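Local coordinates for protein acyl-CoA dehydrogenase (Thermus thermophilus, PDB 2Z1Q) that probably oxidises saturated acyl-CoA thioesters to their 2,3-dehydroacyl forms, passing the electrons to an acceptor by way of bound FAD, at residues 131-136 and 206-211; 256-261 and 339-344; 315-320 and 571-576; 350-355 and 402-407; 497-500 and 506-509. One frame throughout, in Å; residues are numbered along the deposited sequence.

Contact 1. Residues 131-136 and 206-211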
# COMPACT_ATOMS: atom_id res chain seq x y z
N ARG B 131 43.97 -5.04 -4.74
CA ARG B 131 44.44 -6.07 -5.67
C ARG B 131 44.13 -7.46 -5.16
O ARG B 131 43.97 -8.40 -5.95
CB ARG B 131 45.95 -5.94 -5.90
CG ARG B 131 46.50 -6.90 -6.98
CD ARG B 131 45.93 -6.59 -8.38
NE ARG B 131 45.26 -7.74 -9.00
CZ ARG B 131 44.61 -7.68 -10.16
NH1 ARG B 131 44.02 -8.76 -10.66
NH2 ARG B 131 44.53 -6.53 -10.82
N LYS B 132 44.02 -7.60 -3.85
CA LYS B 132 43.76 -8.91 -3.29
C LYS B 132 42.31 -9.13 -2.89
O LYS B 132 42.00 -10.12 -2.23
CB LYS B 132 44.66 -9.16 -2.09
CG LYS B 132 44.25 -8.40 -0.84
CD LYS B 132 43.75 -9.35 0.24
CE LYS B 132 44.83 -10.33 0.69
NZ LYS B 132 44.38 -11.15 1.85
N TYR B 133 41.43 -8.23 -3.30
CA TYR B 133 40.02 -8.36 -2.96
C TYR B 133 39.10 -8.04 -4.14
O TYR B 133 38.26 -8.86 -4.50
CB TYR B 133 39.66 -7.45 -1.78
CG TYR B 133 40.10 -7.97 -0.43
CD1 TYR B 133 40.71 -7.13 0.50
CD2 TYR B 133 39.90 -9.30 -0.08
CE1 TYR B 133 41.13 -7.61 1.74
CE2 TYR B 133 40.31 -9.79 1.16
CZ TYR B 133 40.93 -8.94 2.06
OH TYR B 133 41.38 -9.42 3.27
N LEU B 134 39.29 -6.87 -4.73
CA LEU B 134 38.47 -6.43 -5.86
C LEU B 134 38.39 -7.42 -7.01
O LEU B 134 37.32 -7.63 -7.59
CB LEU B 134 38.98 -5.07 -6.36
CG LEU B 134 37.94 -3.97 -6.59
CD1 LEU B 134 37.02 -3.84 -5.38
CD2 LEU B 134 38.67 -2.66 -6.87
N PRO B 135 39.51 -8.04 -7.38
CA PRO B 135 39.44 -9.00 -8.49
C PRO B 135 38.43 -10.12 -8.24
O PRO B 135 37.65 -10.48 -9.12
CB PRO B 135 40.89 -9.49 -8.61
CG PRO B 135 41.68 -8.27 -8.18
CD PRO B 135 40.91 -7.80 -6.97
N LYS B 136 38.43 -10.68 -7.04
CA LYS B 136 37.49 -11.76 -6.73
C LYS B 136 36.04 -11.26 -6.70
O LYS B 136 35.13 -11.94 -7.18
CB LYS B 136 37.83 -12.38 -5.38
CG LYS B 136 39.22 -12.98 -5.29
CD LYS B 136 39.37 -13.69 -3.95
CE LYS B 136 40.73 -14.33 -3.76
NZ LYS B 136 41.84 -13.34 -3.65
N LEU B 206 37.78 -4.56 7.04
CA LEU B 206 37.59 -5.66 6.10
C LEU B 206 37.73 -6.95 6.91
O LEU B 206 38.76 -7.17 7.53
CB LEU B 206 38.65 -5.62 5.00
CG LEU B 206 38.71 -4.34 4.16
CD1 LEU B 206 40.04 -4.26 3.42
CD2 LEU B 206 37.53 -4.32 3.18
N VAL B 207 36.68 -7.77 6.93
CA VAL B 207 36.69 -9.02 7.70
C VAL B 207 36.34 -10.18 6.79
O VAL B 207 35.31 -10.18 6.13
CB VAL B 207 35.66 -8.97 8.86
CG1 VAL B 207 35.79 -10.21 9.75
CG2 VAL B 207 35.86 -7.71 9.67
N GLU B 208 37.21 -11.18 6.77
CA GLU B 208 36.97 -12.34 5.94
C GLU B 208 36.05 -13.29 6.69
O GLU B 208 36.13 -13.42 7.91
CB GLU B 208 38.30 -13.01 5.60
CG GLU B 208 39.30 -11.98 5.08
CD GLU B 208 40.56 -12.61 4.50
OE1 GLU B 208 41.34 -13.20 5.28
OE2 GLU B 208 40.77 -12.51 3.28
N ARG B 209 35.17 -13.95 5.94
CA ARG B 209 34.22 -14.87 6.54
C ARG B 209 34.86 -15.88 7.48
O ARG B 209 34.37 -16.10 8.58
CB ARG B 209 33.44 -15.61 5.45
CG ARG B 209 32.26 -16.38 6.00
CD ARG B 209 31.69 -17.33 4.98
NE ARG B 209 30.46 -17.95 5.48
CZ ARG B 209 29.29 -17.32 5.56
NH1 ARG B 209 29.18 -16.05 5.18
NH2 ARG B 209 28.23 -17.96 6.05
N ASP B 210 35.96 -16.50 7.04
CA ASP B 210 36.64 -17.51 7.86
C ASP B 210 37.42 -16.99 9.07
O ASP B 210 38.35 -17.64 9.53
CB ASP B 210 37.57 -18.35 6.97
CG ASP B 210 36.81 -19.18 5.93
OD1 ASP B 210 37.47 -19.78 5.05
OD2 ASP B 210 35.56 -19.22 5.99
N THR B 211 37.04 -15.83 9.59
CA THR B 211 37.72 -15.27 10.75
C THR B 211 37.08 -15.77 12.06
O THR B 211 35.87 -15.63 12.27
CB THR B 211 37.68 -13.72 10.73
OG1 THR B 211 38.42 -13.23 9.60
CG2 THR B 211 38.30 -13.14 12.01
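Y133 meets E208 at the rim of its ring: OE2 of E208 lies in the ring plane beside the hydroxyl and takes a weak hydrogen bond from OH of Y133 at 3.1 Å. The carboxylate plane stands 79° to the ring, and the same OE2 lies 3.5 Å from CE2 of Y133. CE1 of Y133 packs against CD1 of L206 at 3.9 Å, a plain apolar contact. K132 bends its chain at chi2 and chi3 so that CD rides 3.3 Å above the centre of the Y133 ring, which carries NZ of K132 to 4.1 Å from OE2 of E208, beyond salt-bridge range. Further out, L121 of helix 119-124 and L190 of strand 190-197 pack on the tyrosine, and W142 touches E208. Y133 is the N-cap residue of helix 134-139, and L206 and E208 lie at the end of strand 201-208, E208 being its last residue, so the pair joins the helical N-terminal domain to the beta-sheet middle domain. A phenylalanine in place of Y133 would probably keep the packing on L206 but leave E208 without its hydroxyl partner. The nearby lysine would probably favour the charged form of E208, while the single weak bond does little to fix its position.

Contact 2. Residues 256-261 and 339-344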
# COMPACT_ATOMS: atom_id res chain seq x y z
N ALA B 256 30.22 5.33 4.39
CA ALA B 256 28.78 5.16 4.49
C ALA B 256 27.98 6.18 3.68
O ALA B 256 27.02 5.82 3.01
CB ALA B 256 28.35 5.21 5.94
N PHE B 257 28.38 7.44 3.74
CA PHE B 257 27.64 8.48 3.02
C PHE B 257 27.80 8.40 1.51
O PHE B 257 26.83 8.60 0.77
CB PHE B 257 28.03 9.87 3.54
CG PHE B 257 27.73 10.08 5.02
CD1 PHE B 257 26.57 9.56 5.59
CD2 PHE B 257 28.60 10.81 5.82
CE1 PHE B 257 26.29 9.76 6.95
CE2 PHE B 257 28.32 11.02 7.18
CZ PHE B 257 27.17 10.49 7.74
N ASN B 258 29.00 8.09 1.02
CA ASN B 258 29.19 8.02 -0.42
C ASN B 258 28.55 6.84 -1.10
O ASN B 258 28.09 6.96 -2.24
CB ASN B 258 30.67 8.04 -0.77
CG ASN B 258 31.26 9.42 -0.64
OD1 ASN B 258 31.80 9.78 0.40
ND2 ASN B 258 31.12 10.23 -1.69
N VAL B 259 28.50 5.69 -0.44
CA VAL B 259 27.88 4.54 -1.08
C VAL B 259 26.37 4.77 -1.21
O VAL B 259 25.75 4.31 -2.17
CB VAL B 259 28.18 3.22 -0.31
CG1 VAL B 259 29.70 3.02 -0.24
CG2 VAL B 259 27.56 3.25 1.08
N LEU B 260 25.80 5.51 -0.27
CA LEU B 260 24.37 5.79 -0.32
C LEU B 260 23.94 6.50 -1.60
O LEU B 260 22.84 6.26 -2.08
CB LEU B 260 23.94 6.63 0.91
CG LEU B 260 23.59 5.86 2.19
CD1 LEU B 260 23.61 6.80 3.39
CD2 LEU B 260 22.22 5.20 2.02
N ASN B 261 24.79 7.36 -2.17
CA ASN B 261 24.40 8.06 -3.40
C ASN B 261 24.15 7.09 -4.54
O ASN B 261 23.19 7.24 -5.29
CB ASN B 261 25.46 9.08 -3.83
CG ASN B 261 25.55 10.26 -2.88
OD1 ASN B 261 24.56 10.66 -2.26
ND2 ASN B 261 26.74 10.85 -2.78
N ALA B 339 37.68 11.87 -7.29
CA ALA B 339 36.99 12.62 -8.33
C ALA B 339 35.65 11.99 -8.65
O ALA B 339 34.66 12.70 -8.86
CB ALA B 339 37.85 12.67 -9.59
N VAL B 340 35.61 10.67 -8.70
CA VAL B 340 34.36 9.99 -9.01
C VAL B 340 33.33 10.21 -7.90
O VAL B 340 32.16 10.49 -8.19
CB VAL B 340 34.58 8.48 -9.22
CG1 VAL B 340 33.24 7.80 -9.44
CG2 VAL B 340 35.48 8.24 -10.44
N MET B 341 33.75 10.11 -6.63
CA MET B 341 32.81 10.32 -5.53
C MET B 341 32.26 11.75 -5.54
O MET B 341 31.06 11.96 -5.39
CB MET B 341 33.48 10.06 -4.17
CG MET B 341 33.75 8.60 -3.82
SD MET B 341 34.31 8.40 -2.09
CE MET B 341 36.07 8.84 -2.20
N ALA B 342 33.14 12.74 -5.72
CA ALA B 342 32.70 14.13 -5.76
C ALA B 342 31.78 14.35 -6.96
O ALA B 342 30.86 15.16 -6.90
CB ALA B 342 33.90 15.07 -5.83
N GLY B 343 32.02 13.62 -8.04
CA GLY B 343 31.18 13.77 -9.22
C GLY B 343 29.77 13.28 -8.94
O GLY B 343 28.79 13.91 -9.34
N ILE B 344 29.67 12.14 -8.26
CA ILE B 344 28.38 11.58 -7.93
C ILE B 344 27.74 12.43 -6.83
O ILE B 344 26.56 12.78 -6.92
CB ILE B 344 28.52 10.12 -7.47
CG1 ILE B 344 29.13 9.27 -8.59
CG2 ILE B 344 27.15 9.57 -7.07
CD1 ILE B 344 29.57 7.88 -8.17
O HOH W 1 29.50 10.13 -3.88
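Two helices of the all-helical C-terminal domain pack here, the start of the long helix 252-288 against the short helix 337-345, with CA atoms of N258 and M341 6.7 Å apart. M341 lays its thioether over the amide end of N258, the two side chains crossing at about a right angle. SD of M341 is 3.5 Å from CG of N258, and the methionine chain bends at chi3 (-80°), at the thioether. One turn on, N261 and I344 meet through carbon alone: CB of N261 touches the CG2 branch of I344 at 3.7 Å. CG2, anti to the backbone N of I344, is the branch that reaches across. A water bridges the two helices, accepting from ND2 of N261 at 3.1 Å and donating to the carbonyl O of M341 at 2.8 Å. ND2 of N261 also bonds to OE1 of E345, so this amide is gripped from the protein as well as by the water. Y123 of helix 119-124 packs on N258, M341 and I344, while I327 of helix 300-331 lies against I344; on helix 252-288, A256 and V259 rest on Y146 of strand 144-147, an FAD-binding residue.

Contact 3. Residues 315-320 and 571-576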
# COMPACT_ATOMS: atom_id res chain seq x y z
N ALA B 315 7.21 9.02 -15.65
CA ALA B 315 7.81 10.11 -14.90
C ALA B 315 9.05 9.64 -14.14
O ALA B 315 10.12 10.24 -14.27
CB ALA B 315 6.78 10.70 -13.93
N ALA B 316 8.93 8.56 -13.36
CA ALA B 316 10.08 8.06 -12.59
C ALA B 316 11.24 7.67 -13.51
O ALA B 316 12.39 7.98 -13.25
CB ALA B 316 9.66 6.85 -11.74
N GLU B 317 10.91 6.96 -14.58
CA GLU B 317 11.91 6.52 -15.53
C GLU B 317 12.66 7.72 -16.11
O GLU B 317 13.88 7.68 -16.26
CB GLU B 317 11.27 5.75 -16.70
CG GLU B 317 12.32 5.15 -17.64
CD GLU B 317 11.74 4.72 -18.98
OE1 GLU B 317 12.33 3.82 -19.61
OE2 GLU B 317 10.70 5.28 -19.42
N SER B 318 11.93 8.78 -16.44
CA SER B 318 12.56 9.96 -17.01
C SER B 318 13.46 10.64 -16.01
O SER B 318 14.59 11.03 -16.34
CB SER B 318 11.49 10.95 -17.52
OG SER B 318 10.71 10.38 -18.56
N ALA B 319 12.98 10.78 -14.77
CA ALA B 319 13.78 11.42 -13.74
C ALA B 319 15.05 10.62 -13.40
O ALA B 319 16.11 11.21 -13.19
CB ALA B 319 12.94 11.64 -12.49
N VAL B 320 14.94 9.30 -13.36
CA VAL B 320 16.08 8.45 -13.03
C VAL B 320 17.26 8.54 -14.01
O VAL B 320 18.40 8.79 -13.60
CB VAL B 320 15.68 6.95 -12.95
CG1 VAL B 320 16.93 6.10 -12.81
CG2 VAL B 320 14.77 6.71 -11.76
N GLY B 571 0.77 -4.49 -24.20
CA GLY B 571 0.85 -5.55 -23.20
C GLY B 571 1.73 -5.15 -22.03
O GLY B 571 2.37 -5.99 -21.41
N GLY B 572 1.78 -3.86 -21.73
CA GLY B 572 2.61 -3.41 -20.63
C GLY B 572 3.05 -1.98 -20.85
O GLY B 572 2.27 -1.17 -21.35
N TYR B 573 4.28 -1.66 -20.48
CA TYR B 573 4.78 -0.30 -20.65
C TYR B 573 4.73 0.03 -22.15
O TYR B 573 5.47 -0.54 -22.94
CB TYR B 573 6.21 -0.21 -20.11
CG TYR B 573 6.75 1.20 -19.99
CD1 TYR B 573 7.97 1.55 -20.57
CD2 TYR B 573 6.04 2.18 -19.29
CE1 TYR B 573 8.48 2.85 -20.46
CE2 TYR B 573 6.54 3.48 -19.17
CZ TYR B 573 7.75 3.81 -19.75
OH TYR B 573 8.24 5.08 -19.58
N PRO B 574 3.85 0.97 -22.56
CA PRO B 574 3.71 1.37 -23.96
C PRO B 574 4.94 1.96 -24.66
O PRO B 574 5.11 1.77 -25.87
CB PRO B 574 2.53 2.33 -23.93
CG PRO B 574 2.66 2.98 -22.60
CD PRO B 574 3.00 1.81 -21.69
N ILE B 575 5.78 2.67 -23.93
CA ILE B 575 6.97 3.26 -24.53
C ILE B 575 7.92 2.18 -25.05
O ILE B 575 8.39 1.35 -24.28
CB ILE B 575 7.74 4.14 -23.53
CG1 ILE B 575 6.91 5.37 -23.17
CG2 ILE B 575 9.07 4.56 -24.13
CD1 ILE B 575 5.67 5.06 -22.39
N PRO B 576 8.21 2.20 -26.36
CA PRO B 576 9.09 1.25 -27.04
C PRO B 576 10.44 1.02 -26.37
O PRO B 576 11.03 1.94 -25.80
CB PRO B 576 9.24 1.86 -28.42
CG PRO B 576 7.94 2.53 -28.64
CD PRO B 576 7.73 3.22 -27.31
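The backbones stay well apart, with CA atoms of E317 and I575 10.8 Å from each other as the nearest pair, so the gap between helix 300-331 and the C-terminal tail is spanned by two long side chains. The tail leaves helix 556-570 at G571, which has positive phi, and G572 follows in a backbone conformation suited to glycine, before Y573 turns inward. OH of Y573 donates to OE2 of E317 in a very short hydrogen bond of 2.5 Å. The chains reach each other because both start out opposite the backbone N: E317 has chi1 at -174° and runs extended beyond CG, and Y573 has chi1 at -169°. They cross obliquely, the carboxylate plane 73° from the ring plane. OE2 of E317 lies near the plane of the ring at its edge, 3.3 Å from CZ and 3.5 Å from CE1 of Y573. Within the tail, CD1 of I575 rests 3.5 Å above one face of the Y573 ring, offset toward its rim, while K276 of helix 252-288 also packs on the tyrosine. The glutamate has further partners: OE2 forms a salt bridge with NH2 of R498, and OE1 another with NZ of K276. OE2 of E317 is thus held by both a phenol and a guanidinium, and the two positive groups would favour its charged form. The hydrogen bond fastens the chain end to a buried carboxylate of helix 300-331 that is itself paired with helices 252-288 and 476-502.

Contact 4. Residues 350-355 and 402-407. With FAD (flavin-adenine dinucleotide), chain D.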
# COMPACT_ATOMS: atom_id res chain seq x y z
N GLU B 350 19.48 14.84 -6.26
CA GLU B 350 18.75 14.15 -7.32
C GLU B 350 18.63 12.64 -7.01
O GLU B 350 17.59 12.03 -7.25
CB GLU B 350 19.47 14.31 -8.67
CG GLU B 350 19.42 15.70 -9.33
CD GLU B 350 20.17 16.80 -8.58
OE1 GLU B 350 21.19 16.53 -7.92
OE2 GLU B 350 19.73 17.97 -8.69
N ALA B 351 19.70 12.05 -6.48
CA ALA B 351 19.69 10.63 -6.14
C ALA B 351 18.57 10.37 -5.14
O ALA B 351 17.82 9.42 -5.28
CB ALA B 351 21.03 10.20 -5.56
N SER B 352 18.46 11.23 -4.14
CA SER B 352 17.41 11.07 -3.13
C SER B 352 16.01 11.21 -3.73
O SER B 352 15.11 10.45 -3.37
CB SER B 352 17.59 12.08 -2.00
OG SER B 352 18.70 11.75 -1.19
N ILE B 353 15.83 12.17 -4.64
CA ILE B 353 14.52 12.39 -5.27
C ILE B 353 14.03 11.17 -6.06
O ILE B 353 12.87 10.77 -5.92
CB ILE B 353 14.53 13.61 -6.24
CG1 ILE B 353 14.64 14.91 -5.46
CG2 ILE B 353 13.24 13.61 -7.07
CD1 ILE B 353 14.82 16.15 -6.35
N ILE B 354 14.89 10.59 -6.89
CA ILE B 354 14.48 9.42 -7.66
C ILE B 354 14.36 8.18 -6.77
O ILE B 354 13.65 7.24 -7.12
CB ILE B 354 15.47 9.13 -8.83
CG1 ILE B 354 16.88 8.96 -8.29
CG2 ILE B 354 15.42 10.26 -9.87
CD1 ILE B 354 17.91 8.77 -9.38
N LYS B 355 15.02 8.19 -5.62
CA LYS B 355 14.94 7.06 -4.69
C LYS B 355 13.53 7.03 -4.08
O LYS B 355 12.88 5.99 -4.01
CB LYS B 355 16.03 7.19 -3.60
CG LYS B 355 15.68 6.59 -2.24
CD LYS B 355 15.55 5.10 -2.29
CE LYS B 355 14.39 4.58 -1.41
NZ LYS B 355 14.53 4.84 0.05
N GLU B 402 11.39 9.01 4.79
CA GLU B 402 11.31 10.13 5.73
C GLU B 402 12.70 10.79 5.74
O GLU B 402 12.82 12.00 5.54
CB GLU B 402 10.96 9.65 7.15
CG GLU B 402 9.52 9.15 7.34
CD GLU B 402 9.23 7.87 6.59
OE1 GLU B 402 9.88 6.84 6.87
OE2 GLU B 402 8.34 7.89 5.71
N ILE B 403 13.74 9.99 5.97
CA ILE B 403 15.12 10.49 5.99
C ILE B 403 15.49 11.19 4.68
O ILE B 403 16.10 12.26 4.69
CB ILE B 403 16.14 9.34 6.29
CG1 ILE B 403 16.61 9.41 7.74
CG2 ILE B 403 17.37 9.44 5.39
CD1 ILE B 403 15.52 9.24 8.72
N ASN B 404 15.10 10.61 3.56
CA ASN B 404 15.40 11.22 2.26
C ASN B 404 14.63 12.52 2.07
O ASN B 404 15.16 13.48 1.51
CB ASN B 404 15.09 10.23 1.14
CG ASN B 404 16.21 9.24 0.93
OD1 ASN B 404 17.28 9.61 0.44
ND2 ASN B 404 15.98 7.98 1.31
N ARG B 405 13.38 12.55 2.53
CA ARG B 405 12.56 13.75 2.41
C ARG B 405 13.19 14.91 3.19
O ARG B 405 13.04 16.07 2.81
CB ARG B 405 11.13 13.51 2.91
CG ARG B 405 10.18 12.87 1.88
CD ARG B 405 8.74 12.86 2.36
NE ARG B 405 7.82 12.53 1.27
CZ ARG B 405 7.63 11.31 0.79
NH1 ARG B 405 6.77 11.12 -0.22
NH2 ARG B 405 8.25 10.26 1.31
N LEU B 406 13.87 14.61 4.30
CA LEU B 406 14.50 15.66 5.09
C LEU B 406 15.78 16.16 4.42
O LEU B 406 16.18 17.32 4.62
CB LEU B 406 14.83 15.14 6.49
CG LEU B 406 13.77 15.35 7.58
CD1 LEU B 406 12.39 15.09 7.03
CD2 LEU B 406 14.07 14.43 8.76
N LEU B 407 16.41 15.30 3.62
CA LEU B 407 17.64 15.66 2.93
C LEU B 407 17.45 16.51 1.67
O LEU B 407 18.24 17.41 1.40
CB LEU B 407 18.42 14.39 2.56
CG LEU B 407 19.34 13.72 3.59
CD1 LEU B 407 18.61 13.51 4.91
CD2 LEU B 407 19.83 12.38 3.03
PA FAD D . 13.55 2.37 12.68
O1A FAD D . 13.14 1.23 11.91
O2A FAD D . 14.75 2.35 13.74
O5B FAD D . 13.17 3.78 12.10
C5B FAD D . 11.80 4.05 12.34
C4B FAD D . 11.73 5.47 11.84
O4B FAD D . 12.68 6.06 11.05
C3B FAD D . 10.32 6.17 11.56
O3B FAD D . 9.71 6.59 12.79
C2B FAD D . 10.96 7.32 10.68
O2B FAD D . 10.24 8.55 10.64
C1B FAD D . 12.20 7.26 11.52
N9A FAD D . 13.17 8.32 11.59
C8A FAD D . 14.50 8.05 11.80
N7A FAD D . 15.17 9.14 11.87
C5A FAD D . 14.33 10.18 11.69
C6A FAD D . 14.50 11.60 11.68
N6A FAD D . 15.75 12.14 11.85
N1A FAD D . 13.39 12.37 11.47
C2A FAD D . 12.18 11.84 11.32
N3A FAD D . 12.01 10.53 11.35
C4A FAD D . 13.02 9.66 11.53
N1 FAD D . 21.91 -2.99 6.66
C2 FAD D . 23.21 -3.05 6.29
O2 FAD D . 24.02 -2.39 6.92
N3 FAD D . 23.65 -3.81 5.26
C4 FAD D . 22.80 -4.60 4.51
O4 FAD D . 23.20 -5.28 3.60
C4X FAD D . 21.36 -4.60 4.88
N5 FAD D . 20.45 -5.35 4.24
C5X FAD D . 19.15 -5.36 4.63
C6 FAD D . 18.19 -6.22 3.98
C7 FAD D . 16.86 -6.25 4.43
C7M FAD D . 15.86 -7.17 3.76
C8 FAD D . 16.44 -5.41 5.52
C8M FAD D . 15.02 -5.41 6.04
C9 FAD D . 17.35 -4.57 6.13
C9A FAD D . 18.72 -4.53 5.71
N10 FAD D . 19.64 -3.70 6.39
C10 FAD D . 20.97 -3.71 6.02
C1' FAD D . 19.11 -2.92 7.48
C2' FAD D . 18.83 -1.45 7.14
O2' FAD D . 20.03 -0.75 6.84
C3' FAD D . 18.17 -0.98 8.40
O3' FAD D . 16.94 -1.76 8.56
C4' FAD D . 17.76 0.47 8.43
O4' FAD D . 18.86 1.37 8.31
C5' FAD D . 17.07 0.53 9.74
O5' FAD D . 16.53 1.72 10.03
P FAD D . 15.66 1.28 11.30
O1P FAD D . 14.83 0.11 10.89
O2P FAD D . 16.62 0.84 12.54
O3P FAD D . 14.74 2.60 11.60
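S352 sets OG, and N404 sets CG, beside the backbone N (chi1 -72° and -82°), which turns the hydroxyl and the amide toward each other where the two helices come closest, CA to CA 5.8 Å. The axes of segments 350-355 and 402-407 pass 9.3 Å apart, roughly antiparallel. OG of S352 donates to OD1 of N404 at 3.0 Å, in the carbonyl plane and with a C=O...donor angle of 146°. The other branch of the amide faces K355, whose chain, bent at three torsions, crosses N404 at about a right angle; CG of K355 is 3.8 Å from ND2 of N404. ND2 itself donates to the backbone O of E398 and of T400, and NZ of K355 bonds to F397 O and N401 OD1. The far side of helix 401-407 faces the cofactor: CD2 of L406 is 3.5 Å from N1A of FAD, and CG of E402 3.4 Å from its O2B. E402 also reaches the second subunit, in a salt bridge to K305 there. A leucine in place of N404 would probably leave the S352 hydroxyl without its acceptor and the two carbonyls behind it without their donor. With OD1 bonded by S352 and ND2 by two carbonyls, both polar atoms of this buried amide are engaged, fixing its rotation and linking the adenine-binding helix to helix 348-372.

Contact 5. Residues 497-500 and 506-509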
# COMPACT_ATOMS: atom_id res chain seq x y z
N LEU B 497 10.18 17.42 -20.73
CA LEU B 497 11.26 17.66 -21.67
C LEU B 497 11.51 16.43 -22.54
O LEU B 497 11.88 16.56 -23.71
CB LEU B 497 12.54 18.03 -20.93
CG LEU B 497 12.48 19.35 -20.15
CD1 LEU B 497 13.80 19.61 -19.47
CD2 LEU B 497 12.15 20.49 -21.10
N ARG B 498 11.31 15.24 -21.99
CA ARG B 498 11.52 14.02 -22.76
C ARG B 498 10.37 13.82 -23.74
O ARG B 498 10.59 13.37 -24.87
CB ARG B 498 11.65 12.81 -21.83
CG ARG B 498 11.70 11.44 -22.54
CD ARG B 498 11.74 10.28 -21.54
NE ARG B 498 11.63 8.97 -22.19
CZ ARG B 498 11.49 7.81 -21.55
NH1 ARG B 498 11.40 6.68 -22.24
NH2 ARG B 498 11.42 7.78 -20.22
N ALA B 499 9.16 14.16 -23.32
CA ALA B 499 7.99 14.00 -24.18
C ALA B 499 8.11 14.83 -25.47
O ALA B 499 7.60 14.44 -26.52
CB ALA B 499 6.72 14.39 -23.43
N ARG B 500 8.79 15.97 -25.36
CA ARG B 500 9.00 16.88 -26.50
C ARG B 500 9.89 16.25 -27.56
O ARG B 500 9.66 16.41 -28.76
CB ARG B 500 9.62 18.20 -26.01
CG ARG B 500 8.69 19.04 -25.14
CD ARG B 500 7.50 19.55 -25.96
NE ARG B 500 6.27 19.65 -25.17
CZ ARG B 500 6.08 20.49 -24.16
NH1 ARG B 500 4.92 20.50 -23.51
NH2 ARG B 500 7.04 21.33 -23.79
N ALA B 506 4.10 9.91 -25.20
CA ALA B 506 4.88 10.61 -24.18
C ALA B 506 4.18 11.87 -23.63
O ALA B 506 4.03 12.01 -22.42
CB ALA B 506 6.27 10.97 -24.71
N PRO B 507 3.75 12.79 -24.52
CA PRO B 507 3.08 14.00 -24.04
C PRO B 507 1.87 13.71 -23.15
O PRO B 507 1.65 14.38 -22.13
CB PRO B 507 2.66 14.71 -25.33
CG PRO B 507 3.74 14.31 -26.29
CD PRO B 507 3.93 12.84 -25.98
N VAL B 508 1.09 12.71 -23.53
CA VAL B 508 -0.09 12.33 -22.78
C VAL B 508 0.28 11.87 -21.36
O VAL B 508 -0.37 12.25 -20.39
CB VAL B 508 -0.83 11.18 -23.50
CG1 VAL B 508 -2.06 10.74 -22.70
CG2 VAL B 508 -1.24 11.62 -24.91
N LEU B 509 1.34 11.08 -21.25
CA LEU B 509 1.77 10.58 -19.95
C LEU B 509 2.31 11.70 -19.10
O LEU B 509 2.09 11.75 -17.89
CB LEU B 509 2.84 9.50 -20.11
CG LEU B 509 2.37 8.24 -20.84
CD1 LEU B 509 3.52 7.26 -20.91
CD2 LEU B 509 1.16 7.61 -20.13
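Apolar contact between small residues carries this helix pairing. CB of A506 sits 3.5 Å from CA of A499 and 3.7 Å from CB of A499, so the methyl of A506 presses on the backbone of the other helix as well as on its side chain. CA atoms of A499 and A506 are just 4.6 Å apart, a close approach that two alanines permit. The proline ring adds the second part of the packing: CB of A499 lies 3.5 Å from N of P507 and 4.1 Å from its CD, while CG of P507 comes within 3.9 Å of the carbonyl O of A499. The A499 methyl is therefore met both by the methyl of A506 and by the peptide and ring of P507, so backbone atoms share in the contact. Polar bonding lies to the sides of this seam. R498 is drawn out fully extended from the helix, chi1 172° and each later torsion near 180°, and carries its guanidinium to a salt bridge with E26 and a hydrogen bond with S318, besides the carboxylate it shares with Y573. R500 pairs with D444 and E446. The two segments belong to a helical hairpin, the end of helix 476-502 and the beginning of helix 505-528 joined by a very short turn. Y314 of helix 300-331 packs on R498, A499, A506 and L509 alike, helix 556-570 lies against V508 and L509, and L447 of helix 445-468 touches L497 and R500.

Contact 4 is the most central, buried and beside the cofactor and second subunit, and relies on a fully bonded amide; contact 1, farthest out and partly buried, has one weak bond and a loose charge pair across the domain boundary. Contact 2 joins helices 252-288 and 337-345 by thioether, carbon and water; contact 3 joins helix 300-331 to the C-terminal tail by a very short hydrogen bond to a carboxylate with charged partners outside the segments. Contact 5 is buried but purely apolar between its segments. It touches contact 3, where I575 packs on L509. Contact 4 packs on both contact 2 and contact 3, through A351 and I354, whereas contact 1 touches none of the others.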